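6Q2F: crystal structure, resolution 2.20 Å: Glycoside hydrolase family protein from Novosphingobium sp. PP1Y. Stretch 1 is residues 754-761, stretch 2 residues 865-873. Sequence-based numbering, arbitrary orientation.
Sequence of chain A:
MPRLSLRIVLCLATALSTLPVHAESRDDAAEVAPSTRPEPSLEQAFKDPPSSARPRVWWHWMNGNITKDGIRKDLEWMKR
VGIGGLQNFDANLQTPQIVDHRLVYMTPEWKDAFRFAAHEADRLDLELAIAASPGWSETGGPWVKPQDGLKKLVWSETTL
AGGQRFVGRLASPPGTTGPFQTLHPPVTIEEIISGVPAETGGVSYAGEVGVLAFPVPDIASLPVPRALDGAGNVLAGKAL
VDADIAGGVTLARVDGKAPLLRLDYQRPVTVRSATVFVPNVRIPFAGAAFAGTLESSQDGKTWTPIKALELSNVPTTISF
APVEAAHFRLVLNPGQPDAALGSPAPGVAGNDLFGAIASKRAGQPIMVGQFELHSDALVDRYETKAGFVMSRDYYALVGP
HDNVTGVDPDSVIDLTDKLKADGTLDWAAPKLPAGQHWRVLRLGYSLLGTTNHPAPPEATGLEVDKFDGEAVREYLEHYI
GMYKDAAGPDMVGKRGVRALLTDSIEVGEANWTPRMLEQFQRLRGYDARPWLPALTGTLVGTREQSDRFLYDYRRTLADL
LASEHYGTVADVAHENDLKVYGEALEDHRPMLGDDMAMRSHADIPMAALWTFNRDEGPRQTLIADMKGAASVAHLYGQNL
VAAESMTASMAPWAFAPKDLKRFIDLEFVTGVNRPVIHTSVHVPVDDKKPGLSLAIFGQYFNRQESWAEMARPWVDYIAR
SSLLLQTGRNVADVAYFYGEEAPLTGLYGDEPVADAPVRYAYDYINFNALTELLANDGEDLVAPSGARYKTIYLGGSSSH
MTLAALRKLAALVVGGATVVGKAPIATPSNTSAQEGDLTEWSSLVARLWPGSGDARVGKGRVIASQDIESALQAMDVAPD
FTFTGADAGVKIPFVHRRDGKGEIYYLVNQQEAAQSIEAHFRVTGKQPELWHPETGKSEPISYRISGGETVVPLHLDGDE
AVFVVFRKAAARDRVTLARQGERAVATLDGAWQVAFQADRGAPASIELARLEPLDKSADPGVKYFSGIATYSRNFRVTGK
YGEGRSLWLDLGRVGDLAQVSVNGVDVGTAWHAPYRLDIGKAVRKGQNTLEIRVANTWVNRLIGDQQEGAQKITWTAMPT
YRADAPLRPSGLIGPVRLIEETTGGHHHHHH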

# COMPACT_ATOMS: atom_id res chain seq x y z
N ALA A 754 -14.82 6.87 -7.10
CA ALA A 754 -16.06 6.73 -7.87
C ALA A 754 -16.16 7.73 -9.00
O ALA A 754 -17.14 7.73 -9.74
CB ALA A 754 -17.28 6.87 -6.95
N ASP A 755 -15.10 8.51 -9.18
CA ASP A 755 -15.07 9.82 -9.82
C ASP A 755 -14.32 9.82 -11.14
O ASP A 755 -14.41 10.79 -11.90
CB ASP A 755 -14.38 10.83 -8.86
CG ASP A 755 -15.23 12.01 -8.56
OD1 ASP A 755 -16.36 12.03 -9.08
OD2 ASP A 755 -14.80 12.92 -7.84
N ALA A 756 -13.54 8.78 -11.38
CA ALA A 756 -12.52 8.64 -12.39
C ALA A 756 -13.12 8.26 -13.73
O ALA A 756 -14.20 7.68 -13.80
CB ALA A 756 -11.51 7.59 -11.94
N PRO A 757 -12.44 8.57 -14.83
CA PRO A 757 -12.93 8.14 -16.14
C PRO A 757 -12.80 6.63 -16.32
O PRO A 757 -12.07 5.94 -15.60
CB PRO A 757 -12.03 8.90 -17.11
CG PRO A 757 -10.74 9.11 -16.33
CD PRO A 757 -11.15 9.30 -14.90
N VAL A 758 -13.55 6.10 -17.28
CA VAL A 758 -13.49 4.69 -17.64
C VAL A 758 -12.86 4.48 -19.01
O VAL A 758 -11.98 3.64 -19.18
CB VAL A 758 -14.89 4.04 -17.57
CG1 VAL A 758 -14.84 2.62 -18.10
CG2 VAL A 758 -15.40 4.06 -16.13
N ARG A 759 -13.31 5.25 -20.00
CA ARG A 759 -12.86 5.13 -21.38
C ARG A 759 -11.61 5.95 -21.66
O ARG A 759 -11.11 5.94 -22.79
CB ARG A 759 -14.00 5.52 -22.33
CG ARG A 759 -15.30 4.73 -22.04
CD ARG A 759 -16.46 5.14 -22.96
NE ARG A 759 -16.70 6.58 -22.91
CZ ARG A 759 -17.27 7.28 -23.89
NH1 ARG A 759 -17.67 6.67 -25.00
NH2 ARG A 759 -17.45 8.59 -23.75
N TYR A 760 -11.10 6.64 -20.64
CA TYR A 760 -9.86 7.39 -20.68
C TYR A 760 -8.99 6.97 -19.50
O TYR A 760 -9.50 6.68 -18.42
CB TYR A 760 -10.12 8.91 -20.58
CG TYR A 760 -11.14 9.47 -21.55
CD1 TYR A 760 -12.50 9.26 -21.35
CD2 TYR A 760 -10.75 10.26 -22.63
CE1 TYR A 760 -13.45 9.78 -22.22
CE2 TYR A 760 -11.68 10.79 -23.50
CZ TYR A 760 -13.02 10.54 -23.29
OH TYR A 760 -13.95 11.07 -24.17
N ALA A 761 -7.68 6.95 -19.70
CA ALA A 761 -6.80 6.63 -18.59
C ALA A 761 -6.52 7.88 -17.75
O ALA A 761 -6.71 9.01 -18.19
CB ALA A 761 -5.47 6.04 -19.08
N SER A 865 -17.99 20.92 -13.36
CA SER A 865 -18.67 19.64 -13.43
C SER A 865 -17.89 18.63 -12.61
O SER A 865 -16.69 18.79 -12.36
CB SER A 865 -18.80 19.17 -14.89
OG SER A 865 -19.35 17.88 -14.98
N GLN A 866 -18.59 17.58 -12.18
CA GLN A 866 -17.98 16.40 -11.57
C GLN A 866 -18.28 15.16 -12.41
O GLN A 866 -18.31 14.04 -11.91
CB GLN A 866 -18.46 16.22 -10.13
CG GLN A 866 -18.28 17.47 -9.22
CD GLN A 866 -16.81 17.82 -8.91
OE1 GLN A 866 -16.49 18.95 -8.52
NE2 GLN A 866 -15.92 16.84 -9.07
N ASP A 867 -18.51 15.38 -13.71
CA ASP A 867 -18.76 14.33 -14.70
C ASP A 867 -17.61 14.38 -15.70
O ASP A 867 -17.66 15.14 -16.68
CB ASP A 867 -20.13 14.56 -15.37
CG ASP A 867 -20.52 13.43 -16.31
OD1 ASP A 867 -19.61 12.75 -16.84
OD2 ASP A 867 -21.73 13.22 -16.52
N ILE A 868 -16.59 13.56 -15.48
CA ILE A 868 -15.34 13.76 -16.22
C ILE A 868 -15.51 13.40 -17.69
O ILE A 868 -14.97 14.06 -18.57
CB ILE A 868 -14.19 12.96 -15.56
CG1 ILE A 868 -12.89 13.15 -16.34
CG2 ILE A 868 -14.52 11.46 -15.48
CD1 ILE A 868 -12.45 14.58 -16.47
N GLU A 869 -16.27 12.35 -17.99
CA GLU A 869 -16.37 11.94 -19.38
C GLU A 869 -17.28 12.87 -20.18
O GLU A 869 -17.06 13.08 -21.38
CB GLU A 869 -16.85 10.50 -19.47
CG GLU A 869 -15.88 9.53 -18.81
CD GLU A 869 -15.81 8.21 -19.54
OE1 GLU A 869 -16.62 8.01 -20.46
OE2 GLU A 869 -14.93 7.38 -19.21
N SER A 870 -18.27 13.47 -19.53
CA SER A 870 -19.09 14.44 -20.23
C SER A 870 -18.33 15.74 -20.45
O SER A 870 -18.56 16.44 -21.44
CB SER A 870 -20.39 14.67 -19.46
OG SER A 870 -20.97 15.90 -19.81
N ALA A 871 -17.38 16.06 -19.57
CA ALA A 871 -16.55 17.24 -19.81
C ALA A 871 -15.55 16.97 -20.93
O ALA A 871 -15.32 17.83 -21.78
CB ALA A 871 -15.84 17.66 -18.53
N LEU A 872 -14.95 15.77 -20.94
CA LEU A 872 -14.06 15.42 -22.04
C LEU A 872 -14.80 15.43 -23.37
O LEU A 872 -14.24 15.83 -24.40
CB LEU A 872 -13.43 14.05 -21.76
CG LEU A 872 -12.41 14.05 -20.62
CD1 LEU A 872 -12.05 12.63 -20.17
CD2 LEU A 872 -11.17 14.81 -21.08
N GLN A 873 -16.05 14.99 -23.37
CA GLN A 873 -16.87 15.08 -24.57
C GLN A 873 -17.03 16.54 -24.99
O GLN A 873 -16.88 16.87 -26.18
CB GLN A 873 -18.22 14.43 -24.30
CG GLN A 873 -19.09 14.18 -25.53
CD GLN A 873 -20.28 13.31 -25.19
OE1 GLN A 873 -20.59 12.34 -25.88
NE2 GLN A 873 -20.95 13.64 -24.08
O HOH W 1 -16.25 12.46 -12.81
O HOH W 2 -19.22 12.75 -9.63
O HOH W 3 -16.53 11.07 -23.20

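Residues 754-761 form an irregular segment without helix or strand, lying against the beginning of a helix that runs from Ile868 through Gln873 and onward. Asp867 caps this helix: its OD1 accepts from Ser870 N at 3.1 Å, satisfying an amide that the first turn leaves without a backbone partner. Of the CA atoms, those of Pro757 and Glu869 come nearest, 6.1 Å apart. At Asp755 and Gln866 the CA atoms are 7.4 Å apart, and two waters bridge the chains: water 1 donates to Asp755 O and Gln866 O and accepts from Ile868 N, while water 2 donates to Asp755 OD1 and Gln866 O.

Glu869 is the polar centre of the contact. Glu869 OE2 accepts from the consecutive amides Val758 N (2.7 Å) and Arg759 N (2.8 Å), so one carboxylate oxygen serves two donors. Glu869 OE1 takes a hydrogen bond from Arg759 NE at 2.8 Å, also a salt bridge, adding charge attraction.

Apolar contacts lie beside this network. Ile868 CG2 packs against Pro757 CB at 3.9 Å; methyl and proline ring are both apolar and lose nothing by meeting. Leu872 CD1 sits almost directly over the Tyr760 ring, 3.5 Å from its centroid, in a CH-pi contact. Tyrosine pairs a flat apolar face, suited to a leucine methyl, with a hydroxyl that accepts from water 3, which also donates to Glu869 O.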